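Fructosyl amine:oxygen oxidoreductase (PDB 4WCT) probably catalyses the FAD-dependent oxidation of fructosyl amines (Amadori products), releasing the amine from its sugar with oxygen as the electron acceptor. Local coordinates at residues I29-G34 and T234-G239; D51-D56 and R198-S203; E205-S210 and R222-R227. All blocks are in the same frame, centred on the assembly; numbering follows the deposited sequence.

Contact 1. Residues I29-G34 and T234-G239. With FAD (flavin-adenine dinucleotide), chain C.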
loop_
_atom_site.group_PDB
_atom_site.type_symbol
_atom_site.label_atom_id
_atom_site.label_comp_id
_atom_site.label_asym_id
_atom_site.label_seq_id
_atom_site.Cartn_x
_atom_site.Cartn_y
_atom_site.Cartn_z
ATOM N N ILE A 29 -8.828 10.985 18.017
ATOM C CA ILE A 29 -7.920 9.830 18.132
ATOM C C ILE A 29 -7.782 9.185 16.759
ATOM O O ILE A 29 -8.762 9.069 16.026
ATOM C CB ILE A 29 -8.444 8.756 19.119
ATOM C CG1 ILE A 29 -8.142 9.162 20.560
ATOM C CG2 ILE A 29 -7.823 7.400 18.846
ATOM C CD1 ILE A 29 -9.072 8.490 21.538
ATOM N N VAL A 30 -6.535 8.973 16.352
ATOM C CA VAL A 30 -6.232 8.241 15.117
ATOM C C VAL A 30 -5.632 6.929 15.514
ATOM O O VAL A 30 -4.656 6.886 16.279
ATOM C CB VAL A 30 -5.195 8.994 14.265
ATOM C CG1 VAL A 30 -4.756 8.123 13.073
ATOM C CG2 VAL A 30 -5.707 10.385 13.858
ATOM N N ILE A 31 -6.273 5.842 15.094
ATOM C CA ILE A 31 -5.790 4.513 15.365
ATOM C C ILE A 31 -4.977 4.044 14.154
ATOM O O ILE A 31 -5.523 3.756 13.078
ATOM C CB ILE A 31 -6.955 3.531 15.627
ATOM C CG1 ILE A 31 -7.897 4.038 16.745
ATOM C CG2 ILE A 31 -6.447 2.136 15.894
ATOM C CD1 ILE A 31 -9.206 3.282 16.836
ATOM N N GLY A 32 -3.683 3.908 14.387
ATOM C CA GLY A 32 -2.710 3.499 13.376
ATOM C C GLY A 32 -1.852 4.663 12.873
ATOM O O GLY A 32 -2.347 5.600 12.217
ATOM N N ALA A 33 -0.592 4.603 13.211
ATOM C CA ALA A 33 0.440 5.607 12.804
ATOM C C ALA A 33 1.256 5.071 11.621
ATOM O O ALA A 33 2.499 5.032 11.648
ATOM C CB ALA A 33 1.345 5.923 13.975
ATOM N N GLY A 34 0.540 4.592 10.607
ATOM C CA GLY A 34 1.169 4.093 9.376
ATOM C C GLY A 34 1.094 5.095 8.248
ATOM O O GLY A 34 1.089 6.322 8.466
ATOM N N THR A 234 -13.093 9.508 16.364
ATOM C CA THR A 234 -12.115 8.420 16.298
ATOM C C THR A 234 -11.940 8.042 14.841
ATOM O O THR A 234 -12.934 7.856 14.100
ATOM C CB THR A 234 -12.575 7.208 17.119
ATOM O OG1 THR A 234 -12.700 7.602 18.493
ATOM C CG2 THR A 234 -11.634 6.058 16.984
ATOM N N ILE A 235 -10.683 8.044 14.394
ATOM C CA ILE A 235 -10.363 7.665 13.005
ATOM C C ILE A 235 -9.649 6.325 13.012
ATOM O O ILE A 235 -8.614 6.175 13.658
ATOM C CB ILE A 235 -9.475 8.726 12.341
ATOM C CG1 ILE A 235 -10.198 10.087 12.344
ATOM C CG2 ILE A 235 -9.107 8.316 10.908
ATOM C CD1 ILE A 235 -9.340 11.215 11.795
ATOM N N LEU A 236 -10.220 5.340 12.330
ATOM C CA LEU A 236 -9.613 4.027 12.250
ATOM C C LEU A 236 -8.822 3.906 10.952
ATOM O O LEU A 236 -9.420 3.821 9.865
ATOM C CB LEU A 236 -10.680 2.945 12.348
ATOM C CG LEU A 236 -10.234 1.487 12.223
ATOM C CD1 LEU A 236 -9.106 1.096 13.151
ATOM C CD2 LEU A 236 -11.407 0.529 12.427
ATOM N N SER A 237 -7.502 3.950 11.083
ATOM C CA SER A 237 -6.559 3.879 9.938
ATOM C C SER A 237 -5.443 2.945 10.268
ATOM O O SER A 237 -4.264 3.291 10.148
ATOM C CB SER A 237 -6.028 5.282 9.567
ATOM O OG SER A 237 -5.419 5.934 10.674
ATOM N N ALA A 238 -5.810 1.697 10.584
ATOM C CA ALA A 238 -4.843 0.734 11.051
ATOM C C ALA A 238 -4.501 -0.314 9.991
ATOM O O ALA A 238 -3.978 -1.348 10.328
ATOM C CB ALA A 238 -5.303 0.080 12.356
ATOM N N GLY A 239 -4.659 0.031 8.710
ATOM C CA GLY A 239 -4.286 -0.873 7.624
ATOM C C GLY A 239 -4.983 -2.194 7.790
ATOM O O GLY A 239 -6.138 -2.248 8.198
HETATM P PA FAD C . -0.096 0.657 6.993
HETATM O O1A FAD C . 0.900 1.535 6.293
HETATM O O2A FAD C . 0.099 -0.826 7.048
HETATM O O5B FAD C . -0.222 1.221 8.455
HETATM C C5B FAD C . -1.105 0.586 9.391
HETATM C C4B FAD C . -0.641 0.960 10.795
HETATM O O4B FAD C . -1.646 0.518 11.764
HETATM C C3B FAD C . 0.685 0.329 11.206
HETATM O O3B FAD C . 1.648 1.309 11.625
HETATM C C2B FAD C . 0.301 -0.602 12.360
HETATM O O2B FAD C . 1.320 -0.829 13.331
HETATM C C1B FAD C . -0.957 0.076 12.907
HETATM N N9A FAD C . -1.814 -0.872 13.653
HETATM C C8A FAD C . -2.044 -2.168 13.379
HETATM N N7A FAD C . -2.834 -2.721 14.329
HETATM C C5A FAD C . -3.172 -1.709 15.169
HETATM C C6A FAD C . -3.924 -1.616 16.414
HETATM N N6A FAD C . -4.545 -2.695 16.922
HETATM N N1A FAD C . -3.941 -0.417 17.032
HETATM C C2A FAD C . -3.353 0.683 16.543
HETATM N N3A FAD C . -2.610 0.654 15.424
HETATM C C4A FAD C . -2.498 -0.506 14.731
HETATM N N1 FAD C . 1.080 0.887 -2.750
HETATM C C2 FAD C . 1.466 1.786 -3.722
HETATM O O2 FAD C . 0.864 2.857 -3.774
HETATM N N3 FAD C . 2.526 1.560 -4.502
HETATM C C4 FAD C . 3.188 0.384 -4.486
HETATM O O4 FAD C . 4.183 0.120 -5.215
HETATM C C4X FAD C . 2.817 -0.622 -3.505
HETATM N N5 FAD C . 3.473 -1.811 -3.439
HETATM C C5X FAD C . 3.257 -2.613 -2.352
HETATM C C6 FAD C . 4.062 -3.722 -2.110
HETATM C C7 FAD C . 3.764 -4.579 -1.068
HETATM C C7M FAD C . 4.681 -5.715 -0.788
HETATM C C8 FAD C . 2.635 -4.271 -0.181
HETATM C C8M FAD C . 2.291 -5.125 0.984
HETATM C C9 FAD C . 1.899 -3.124 -0.346
HETATM C C9A FAD C . 2.132 -2.308 -1.433
HETATM N N10 FAD C . 1.323 -1.190 -1.662
HETATM C C10 FAD C . 1.717 -0.279 -2.643
HETATM C "C1'" FAD C . 0.152 -0.834 -0.874
HETATM C "C2'" FAD C . 0.460 0.163 0.232
HETATM O "O2'" FAD C . 1.615 -0.311 0.910
HETATM C "C3'" FAD C . -0.745 0.228 1.180
HETATM O "O3'" FAD C . -1.956 0.371 0.423
HETATM C "C4'" FAD C . -0.613 1.372 2.190
HETATM O "O4'" FAD C . 0.713 1.393 2.716
HETATM C "C5'" FAD C . -1.598 1.112 3.321
HETATM O "O5'" FAD C . -1.522 2.195 4.248
HETATM P P FAD C . -2.282 2.080 5.660
HETATM O O1P FAD C . -1.983 3.340 6.439
HETATM O O2P FAD C . -3.704 1.672 5.359
HETATM O O3P FAD C . -1.547 0.840 6.366
HETATM O O HOH W 1 -1.959 4.172 9.026
#
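Ile31 holds CG2 anti to its backbone N and CG1 beside that N (chi1 -54°), which sends CG1 toward Thr234 and leaves CG2 between Leu236 and the adenine. The CG1 branch runs out to CD1, which meets Thr234 CG2 at 3.7 Å as the two side chains cross at a slant. CG2 packs 4.0 Å from Leu236 CD1 and also reaches adenine atom C2A of FAD at 3.5 Å. Ser237 folds OG back over its own backbone (chi1 56°), close to Val30 CG1 and 3.2 Å from Ile31 O. That carbonyl therefore accepts twice: Ser237 N lies in its plane at 2.8 Å, whereas OG sits well above the plane. Strands 29-31 and 234-236 run parallel, their short axes 14° from each other in direction, as neighbouring strands of a Rossmann-type FAD-binding fold, and Ile31 N to Ile235 O is an almost perfectly straight bond. Beyond the strand, Gly32 and Gly34 fit the GxGxxG pattern that leads into helix 35-46. Gly32 CA makes a CA-H...O contact with Ser237 O, and Gly34 CA comes within 3.3 Å of FAD O5B. Ala238 CA rests 3.3 Å from ribose atom O4B of FAD, and a water lies 2.7 Å from both Ser237 O and FAD O1P.

Contact 2. Residues D51-D56 and R198-S203. With FAD (flavin-adenine dinucleotide), chain C.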
loop_
_atom_site.group_PDB
_atom_site.type_symbol
_atom_site.label_atom_id
_atom_site.label_comp_id
_atom_site.label_asym_id
_atom_site.label_seq_id
_atom_site.Cartn_x
_atom_site.Cartn_y
_atom_site.Cartn_z
ATOM N N ASP A 51 -5.809 19.036 19.285
ATOM C CA ASP A 51 -5.910 17.915 20.228
ATOM C C ASP A 51 -6.047 16.599 19.493
ATOM O O ASP A 51 -7.153 16.090 19.285
ATOM C CB ASP A 51 -7.103 18.133 21.150
ATOM C CG ASP A 51 -7.175 17.104 22.270
ATOM O OD1 ASP A 51 -6.318 16.200 22.340
ATOM O OD2 ASP A 51 -8.081 17.225 23.105
ATOM N N VAL A 52 -4.919 16.150 18.956
ATOM C CA VAL A 52 -4.905 14.902 18.175
ATOM C C VAL A 52 -3.946 13.932 18.849
ATOM O O VAL A 52 -2.796 14.272 19.137
ATOM C CB VAL A 52 -4.467 15.194 16.730
ATOM C CG1 VAL A 52 -4.439 13.908 15.918
ATOM C CG2 VAL A 52 -5.361 16.228 16.080
ATOM N N THR A 53 -4.392 12.683 19.023
ATOM C CA THR A 53 -3.595 11.629 19.615
ATOM C C THR A 53 -3.628 10.428 18.665
ATOM O O THR A 53 -4.700 10.043 18.240
ATOM C CB THR A 53 -4.184 11.179 20.961
ATOM O OG1 THR A 53 -4.195 12.304 21.849
ATOM C CG2 THR A 53 -3.342 10.048 21.563
ATOM N N VAL A 54 -2.442 9.917 18.329
ATOM C CA VAL A 54 -2.281 8.786 17.439
ATOM C C VAL A 54 -1.786 7.583 18.216
ATOM O O VAL A 54 -0.828 7.696 18.970
ATOM C CB VAL A 54 -1.289 9.087 16.312
ATOM C CG1 VAL A 54 -1.293 7.941 15.288
ATOM C CG2 VAL A 54 -1.622 10.398 15.630
ATOM N N LEU A 55 -2.494 6.463 18.097
ATOM C CA LEU A 55 -2.155 5.248 18.832
ATOM C C LEU A 55 -1.611 4.177 17.875
ATOM O O LEU A 55 -2.222 3.928 16.847
ATOM C CB LEU A 55 -3.386 4.672 19.501
ATOM C CG LEU A 55 -4.150 5.586 20.472
ATOM C CD1 LEU A 55 -5.476 4.975 20.895
ATOM C CD2 LEU A 55 -3.244 5.837 21.665
ATOM N N ASP A 56 -0.512 3.538 18.236
ATOM C CA ASP A 56 0.006 2.392 17.438
ATOM C C ASP A 56 0.710 1.433 18.363
ATOM O O ASP A 56 1.452 1.865 19.242
ATOM C CB ASP A 56 1.007 2.918 16.372
ATOM C CG ASP A 56 1.181 1.965 15.178
ATOM O OD1 ASP A 56 1.696 0.853 15.368
ATOM O OD2 ASP A 56 0.896 2.392 14.038
ATOM N N ARG A 198 0.180 14.322 19.365
ATOM C CA ARG A 198 0.689 13.421 20.364
ATOM C C ARG A 198 0.610 11.968 19.866
ATOM O O ARG A 198 -0.372 11.580 19.270
ATOM C CB ARG A 198 -0.130 13.552 21.642
ATOM C CG ARG A 198 0.202 12.487 22.671
ATOM C CD ARG A 198 -0.044 12.946 24.109
ATOM N NE ARG A 198 -0.485 11.846 24.976
ATOM C CZ ARG A 198 -1.765 11.523 25.176
ATOM N NH1 ARG A 198 -2.734 12.193 24.543
ATOM N NH2 ARG A 198 -2.077 10.531 26.005
ATOM N N PHE A 199 1.738 11.294 19.919
ATOM C CA PHE A 199 1.863 9.902 19.459
ATOM C C PHE A 199 2.107 9.012 20.662
ATOM O O PHE A 199 3.017 9.259 21.457
ATOM C CB PHE A 199 3.025 9.776 18.452
ATOM C CG PHE A 199 2.707 10.314 17.089
ATOM C CD1 PHE A 199 2.944 11.646 16.785
ATOM C CD2 PHE A 199 2.285 9.477 16.077
ATOM C CE1 PHE A 199 2.607 12.156 15.552
ATOM C CE2 PHE A 199 2.035 9.964 14.811
ATOM C CZ PHE A 199 2.226 11.301 14.538
ATOM N N VAL A 200 1.228 8.033 20.846
ATOM C CA VAL A 200 1.401 6.989 21.858
ATOM C C VAL A 200 1.624 5.642 21.164
ATOM O O VAL A 200 0.688 5.073 20.570
ATOM C CB VAL A 200 0.146 6.904 22.725
ATOM C CG1 VAL A 200 0.270 5.779 23.758
ATOM C CG2 VAL A 200 -0.127 8.245 23.379
ATOM N N THR A 201 2.890 5.266 21.066
ATOM C CA THR A 201 3.324 4.219 20.146
ATOM C C THR A 201 4.244 3.250 20.876
ATOM O O THR A 201 5.360 3.589 21.221
ATOM C CB THR A 201 4.059 4.804 18.905
ATOM O OG1 THR A 201 5.256 5.489 19.314
ATOM C CG2 THR A 201 3.176 5.734 18.135
ATOM N N GLY A 202 3.855 1.990 20.904
ATOM C CA GLY A 202 4.481 1.020 21.748
ATOM C C GLY A 202 3.394 0.104 22.267
ATOM O O GLY A 202 2.194 0.414 22.136
ATOM N N SER A 203 3.793 -1.098 22.647
ATOM C CA SER A 203 2.829 -2.050 23.208
ATOM C C SER A 203 3.172 -2.244 24.678
ATOM O O SER A 203 4.333 -2.411 25.009
ATOM C CB SER A 203 2.890 -3.367 22.452
ATOM O OG SER A 203 2.456 -3.174 21.105
HETATM P PA FAD C . -0.096 0.657 6.993
HETATM O O1A FAD C . 0.900 1.535 6.293
HETATM O O2A FAD C . 0.099 -0.826 7.048
HETATM O O5B FAD C . -0.222 1.221 8.455
HETATM C C5B FAD C . -1.105 0.586 9.391
HETATM C C4B FAD C . -0.641 0.960 10.795
HETATM O O4B FAD C . -1.646 0.518 11.764
HETATM C C3B FAD C . 0.685 0.329 11.206
HETATM O O3B FAD C . 1.648 1.309 11.625
HETATM C C2B FAD C . 0.301 -0.602 12.360
HETATM O O2B FAD C . 1.320 -0.829 13.331
HETATM C C1B FAD C . -0.957 0.076 12.907
HETATM N N9A FAD C . -1.814 -0.872 13.653
HETATM C C8A FAD C . -2.044 -2.168 13.379
HETATM N N7A FAD C . -2.834 -2.721 14.329
HETATM C C5A FAD C . -3.172 -1.709 15.169
HETATM C C6A FAD C . -3.924 -1.616 16.414
HETATM N N6A FAD C . -4.545 -2.695 16.922
HETATM N N1A FAD C . -3.941 -0.417 17.032
HETATM C C2A FAD C . -3.353 0.683 16.543
HETATM N N3A FAD C . -2.610 0.654 15.424
HETATM C C4A FAD C . -2.498 -0.506 14.731
HETATM N N1 FAD C . 1.080 0.887 -2.750
HETATM C C2 FAD C . 1.466 1.786 -3.722
HETATM O O2 FAD C . 0.864 2.857 -3.774
HETATM N N3 FAD C . 2.526 1.560 -4.502
HETATM C C4 FAD C . 3.188 0.384 -4.486
HETATM O O4 FAD C . 4.183 0.120 -5.215
HETATM C C4X FAD C . 2.817 -0.622 -3.505
HETATM N N5 FAD C . 3.473 -1.811 -3.439
HETATM C C5X FAD C . 3.257 -2.613 -2.352
HETATM C C6 FAD C . 4.062 -3.722 -2.110
HETATM C C7 FAD C . 3.764 -4.579 -1.068
HETATM C C7M FAD C . 4.681 -5.715 -0.788
HETATM C C8 FAD C . 2.635 -4.271 -0.181
HETATM C C8M FAD C . 2.291 -5.125 0.984
HETATM C C9 FAD C . 1.899 -3.124 -0.346
HETATM C C9A FAD C . 2.132 -2.308 -1.433
HETATM N N10 FAD C . 1.323 -1.190 -1.662
HETATM C C10 FAD C . 1.717 -0.279 -2.643
HETATM C "C1'" FAD C . 0.152 -0.834 -0.874
HETATM C "C2'" FAD C . 0.460 0.163 0.232
HETATM O "O2'" FAD C . 1.615 -0.311 0.910
HETATM C "C3'" FAD C . -0.745 0.228 1.180
HETATM O "O3'" FAD C . -1.956 0.371 0.423
HETATM C "C4'" FAD C . -0.613 1.372 2.190
HETATM O "O4'" FAD C . 0.713 1.393 2.716
HETATM C "C5'" FAD C . -1.598 1.112 3.321
HETATM O "O5'" FAD C . -1.522 2.195 4.248
HETATM P P FAD C . -2.282 2.080 5.660
HETATM O O1P FAD C . -1.983 3.340 6.439
HETATM O O2P FAD C . -3.704 1.672 5.359
HETATM O O3P FAD C . -1.547 0.840 6.366
#
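Asp56 and Thr201 close the pairing of strand 52-56 with strand 198-201, two parallel neighbours in the Rossmann-type sheet, of which 198-201 is the outermost strand on this side. The axes of the two short strand segments cross at -17°, and the backbone bonds alternate from Arg198 N to Val52 O at one end to Gly202 N to Asp56 O at the other. Asp56 can be followed outward. Its CB lies 4.0 Å from Thr201 CG2, the one side-chain contact it makes with the outer strand. CG stands anti to the backbone N (chi1 -158°), which carries the carboxylate to the adenosine ribose of FAD. There each oxygen takes one hydroxyl: OD1 accepts from FAD O2B at 2.7 Å and OD2 from FAD O3B at the same distance. Both oxygens have a second donor, the backbone N of His58 for OD1 and that of Ala33 for OD2, so the carboxylate is fixed by four hydrogen bonds. An acidic residue at the end of the second strand that takes both ribose hydroxyls is a hallmark of dinucleotide-binding Rossmann folds.

Val54 and Phe199 extend side by side on the same face of the sheet as Asp56. Val54 CB approaches ring atom CD2 of Phe199 at 3.6 Å, while CG2 of the valine makes a CH-pi contact over the ring face, 4.1 Å from the centroid and 24° off the normal. Phe189 meets this ring edge-to-face. On the other face of the sheet, Leu55 CD2 packs 3.7 Å from Val200 CB, and Thr53 CG2 lies over one face of the Arg198 guanidinium, 3.7 Å from its NH1.

Contact 3. Residues E205-S210 and R222-R227. With FAD (flavin-adenine dinucleotide), chain C.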
loop_
_atom_site.group_PDB
_atom_site.type_symbol
_atom_site.label_atom_id
_atom_site.label_comp_id
_atom_site.label_asym_id
_atom_site.label_seq_id
_atom_site.Cartn_x
_atom_site.Cartn_y
_atom_site.Cartn_z
ATOM N N GLU A 205 0.807 0.084 25.339
ATOM C CA GLU A 205 0.143 1.376 25.529
ATOM C C GLU A 205 -0.552 1.946 24.298
ATOM O O GLU A 205 -1.501 2.684 24.428
ATOM C CB GLU A 205 1.107 2.401 26.155
ATOM C CG GLU A 205 2.306 2.751 25.286
ATOM C CD GLU A 205 3.507 1.818 25.488
ATOM O OE1 GLU A 205 3.383 0.781 26.193
ATOM O OE2 GLU A 205 4.599 2.162 24.969
ATOM N N GLY A 206 -0.072 1.589 23.096
ATOM C CA GLY A 206 -0.695 2.043 21.856
ATOM C C GLY A 206 -1.349 0.932 21.083
ATOM O O GLY A 206 -1.791 1.139 19.963
ATOM N N ASN A 207 -1.397 -0.256 21.674
ATOM C CA ASN A 207 -2.002 -1.405 21.003
ATOM C C ASN A 207 -3.503 -1.419 21.250
ATOM O O ASN A 207 -3.971 -1.868 22.306
ATOM C CB ASN A 207 -1.356 -2.675 21.521
ATOM C CG ASN A 207 -1.854 -3.904 20.813
ATOM O OD1 ASN A 207 -2.439 -3.819 19.717
ATOM N ND2 ASN A 207 -1.574 -5.070 21.393
ATOM N N VAL A 208 -4.264 -0.937 20.279
ATOM C CA VAL A 208 -5.727 -0.855 20.457
ATOM C C VAL A 208 -6.355 -2.234 20.300
ATOM O O VAL A 208 -6.056 -2.953 19.323
ATOM C CB VAL A 208 -6.366 0.110 19.448
ATOM C CG1 VAL A 208 -7.874 0.102 19.525
ATOM C CG2 VAL A 208 -5.849 1.518 19.669
ATOM N N VAL A 209 -7.141 -2.638 21.289
ATOM C CA VAL A 209 -7.813 -3.954 21.265
ATOM C C VAL A 209 -9.303 -3.841 20.962
ATOM O O VAL A 209 -9.947 -4.826 20.565
ATOM C CB VAL A 209 -7.540 -4.799 22.543
ATOM C CG1 VAL A 209 -6.060 -5.056 22.733
ATOM C CG2 VAL A 209 -8.137 -4.171 23.806
ATOM N N SER A 210 -9.866 -2.655 21.132
ATOM C CA SER A 210 -11.309 -2.471 20.996
ATOM C C SER A 210 -11.619 -0.997 20.765
ATOM O O SER A 210 -10.969 -0.130 21.333
ATOM C CB SER A 210 -12.062 -2.947 22.267
ATOM O OG SER A 210 -13.461 -2.876 22.038
ATOM N N ARG A 222 -9.792 1.449 23.389
ATOM C CA ARG A 222 -9.232 0.795 24.565
ATOM C C ARG A 222 -7.966 0.083 24.145
ATOM O O ARG A 222 -7.967 -0.663 23.147
ATOM C CB ARG A 222 -10.229 -0.251 25.087
ATOM C CG ARG A 222 -9.798 -0.943 26.365
ATOM C CD ARG A 222 -10.667 -2.152 26.681
ATOM N NE ARG A 222 -10.212 -2.833 27.888
ATOM C CZ ARG A 222 -10.869 -2.851 29.044
ATOM N NH1 ARG A 222 -12.102 -2.370 29.121
ATOM N NH2 ARG A 222 -10.372 -3.527 30.067
ATOM N N THR A 223 -6.865 0.367 24.824
ATOM C CA THR A 223 -5.624 -0.303 24.557
ATOM C C THR A 223 -5.366 -1.518 25.437
ATOM O O THR A 223 -6.152 -1.805 26.364
ATOM C CB THR A 223 -4.449 0.704 24.601
ATOM O OG1 THR A 223 -4.573 1.555 25.754
ATOM C CG2 THR A 223 -4.492 1.594 23.363
ATOM N N ALA A 224 -4.321 -2.277 25.112
ATOM C CA ALA A 224 -4.103 -3.585 25.668
ATOM C C ALA A 224 -3.725 -3.529 27.153
ATOM O O ALA A 224 -3.617 -4.565 27.810
ATOM C CB ALA A 224 -3.020 -4.350 24.906
ATOM N N ASP A 225 -3.304 -2.355 27.597
ATOM C CA ASP A 225 -3.043 -2.104 29.020
ATOM C C ASP A 225 -4.309 -1.815 29.819
ATOM O O ASP A 225 -4.222 -1.516 31.012
ATOM C CB ASP A 225 -2.088 -0.912 29.176
ATOM C CG ASP A 225 -2.583 0.324 28.494
ATOM O OD1 ASP A 225 -3.685 0.313 27.866
ATOM O OD2 ASP A 225 -1.816 1.320 28.537
ATOM N N GLY A 226 -5.460 -1.782 29.148
ATOM C CA GLY A 226 -6.746 -1.585 29.799
ATOM C C GLY A 226 -7.163 -0.131 29.876
ATOM O O GLY A 226 -8.313 0.162 30.230
ATOM N N ARG A 227 -6.334 0.758 29.325
ATOM C CA ARG A 227 -6.678 2.173 29.288
ATOM C C ARG A 227 -7.688 2.495 28.225
ATOM O O ARG A 227 -7.565 2.058 27.062
ATOM C CB ARG A 227 -5.436 3.047 29.140
ATOM C CG ARG A 227 -4.465 2.833 30.291
ATOM C CD ARG A 227 -3.538 4.028 30.521
ATOM N NE ARG A 227 -2.721 3.804 31.713
ATOM C CZ ARG A 227 -1.481 4.249 31.892
ATOM N NH1 ARG A 227 -0.877 4.985 30.966
ATOM N NH2 ARG A 227 -0.842 3.958 33.017
HETATM P PA FAD C . -0.096 0.657 6.993
HETATM O O1A FAD C . 0.900 1.535 6.293
HETATM O O2A FAD C . 0.099 -0.826 7.048
HETATM O O5B FAD C . -0.222 1.221 8.455
HETATM C C5B FAD C . -1.105 0.586 9.391
HETATM C C4B FAD C . -0.641 0.960 10.795
HETATM O O4B FAD C . -1.646 0.518 11.764
HETATM C C3B FAD C . 0.685 0.329 11.206
HETATM O O3B FAD C . 1.648 1.309 11.625
HETATM C C2B FAD C . 0.301 -0.602 12.360
HETATM O O2B FAD C . 1.320 -0.829 13.331
HETATM C C1B FAD C . -0.957 0.076 12.907
HETATM N N9A FAD C . -1.814 -0.872 13.653
HETATM C C8A FAD C . -2.044 -2.168 13.379
HETATM N N7A FAD C . -2.834 -2.721 14.329
HETATM C C5A FAD C . -3.172 -1.709 15.169
HETATM C C6A FAD C . -3.924 -1.616 16.414
HETATM N N6A FAD C . -4.545 -2.695 16.922
HETATM N N1A FAD C . -3.941 -0.417 17.032
HETATM C C2A FAD C . -3.353 0.683 16.543
HETATM N N3A FAD C . -2.610 0.654 15.424
HETATM C C4A FAD C . -2.498 -0.506 14.731
HETATM N N1 FAD C . 1.080 0.887 -2.750
HETATM C C2 FAD C . 1.466 1.786 -3.722
HETATM O O2 FAD C . 0.864 2.857 -3.774
HETATM N N3 FAD C . 2.526 1.560 -4.502
HETATM C C4 FAD C . 3.188 0.384 -4.486
HETATM O O4 FAD C . 4.183 0.120 -5.215
HETATM C C4X FAD C . 2.817 -0.622 -3.505
HETATM N N5 FAD C . 3.473 -1.811 -3.439
HETATM C C5X FAD C . 3.257 -2.613 -2.352
HETATM C C6 FAD C . 4.062 -3.722 -2.110
HETATM C C7 FAD C . 3.764 -4.579 -1.068
HETATM C C7M FAD C . 4.681 -5.715 -0.788
HETATM C C8 FAD C . 2.635 -4.271 -0.181
HETATM C C8M FAD C . 2.291 -5.125 0.984
HETATM C C9 FAD C . 1.899 -3.124 -0.346
HETATM C C9A FAD C . 2.132 -2.308 -1.433
HETATM N N10 FAD C . 1.323 -1.190 -1.662
HETATM C C10 FAD C . 1.717 -0.279 -2.643
HETATM C "C1'" FAD C . 0.152 -0.834 -0.874
HETATM C "C2'" FAD C . 0.460 0.163 0.232
HETATM O "O2'" FAD C . 1.615 -0.311 0.910
HETATM C "C3'" FAD C . -0.745 0.228 1.180
HETATM O "O3'" FAD C . -1.956 0.371 0.423
HETATM C "C4'" FAD C . -0.613 1.372 2.190
HETATM O "O4'" FAD C . 0.713 1.393 2.716
HETATM C "C5'" FAD C . -1.598 1.112 3.321
HETATM O "O5'" FAD C . -1.522 2.195 4.248
HETATM P P FAD C . -2.282 2.080 5.660
HETATM O O1P FAD C . -1.983 3.340 6.439
HETATM O O2P FAD C . -3.704 1.672 5.359
HETATM O O3P FAD C . -1.547 0.840 6.366
HETATM O O HOH W 2 -2.316 3.539 26.947
#
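A beta hairpin, strand 208-214 with strand 217-223, is interrupted near its open end by a classic beta bulge, in which Val209 and Ser210 both face Arg222. The evidence is in the bonds to Arg222 O: Val209 N donates at 2.8 Å with an N-H...O angle of 161°, and Ser210 N adds a weak bond at 3.4 Å. Arg222 N returns an almost straight bond to Ser210 O. On the open side of the bulge, Val208 and Thr223 form a non-hydrogen-bonded pair; their CG2 methyls meet at 3.9 Å as the side chains cross. Val209 CG1 packs against Ala224 CB.

The type I turn from Thr223 to Gly226 is closed by Gly226 N to Thr223 O and braced by Asp225: OD1 accepts from Thr223 OG1 at 2.6 Å and also from Arg227 N, the latter bond forming an Asx turn. The two donors arrive from opposite faces of the carboxylate plane, the hydroxyl on the syn side and the amide from well above. A water donates both to Asp225 OD2 and to Glu205 O, tying the turn to Glu205 at the start of 205-210.

Val208 presents its backbone to the adenine of FAD: FAD N6A donates to Val208 O at 2.8 Å, and Val208 N gives a weak bond to FAD N1A at 3.3 Å. Pairing a carbonyl with the amino group and an amide with the ring nitrogen matches the donor and acceptor pattern of adenine, which is consistent with the base being read largely by the main chain.

Contacts 1 and 2 share one sheet, their centres 9 Å apart, because strands 28-31 and 52-56 are neighbours in it. Together they give the order 198-201, 52-56, 28-31, 233-236, all parallel. Contact 3 belongs to a separate three-stranded antiparallel sheet, 13 Å from contact 1 and 11 Å from contact 2 between centres. Val208 CG2 bridges the sheets, packing on Ile31 of contact 1 and Leu55 of contact 2. Along the chain, contact 1 encloses the others: contact 2 closes before contact 3 opens. All three touch the adenosine half of FAD, so segments distant in sequence jointly build that end of its pocket.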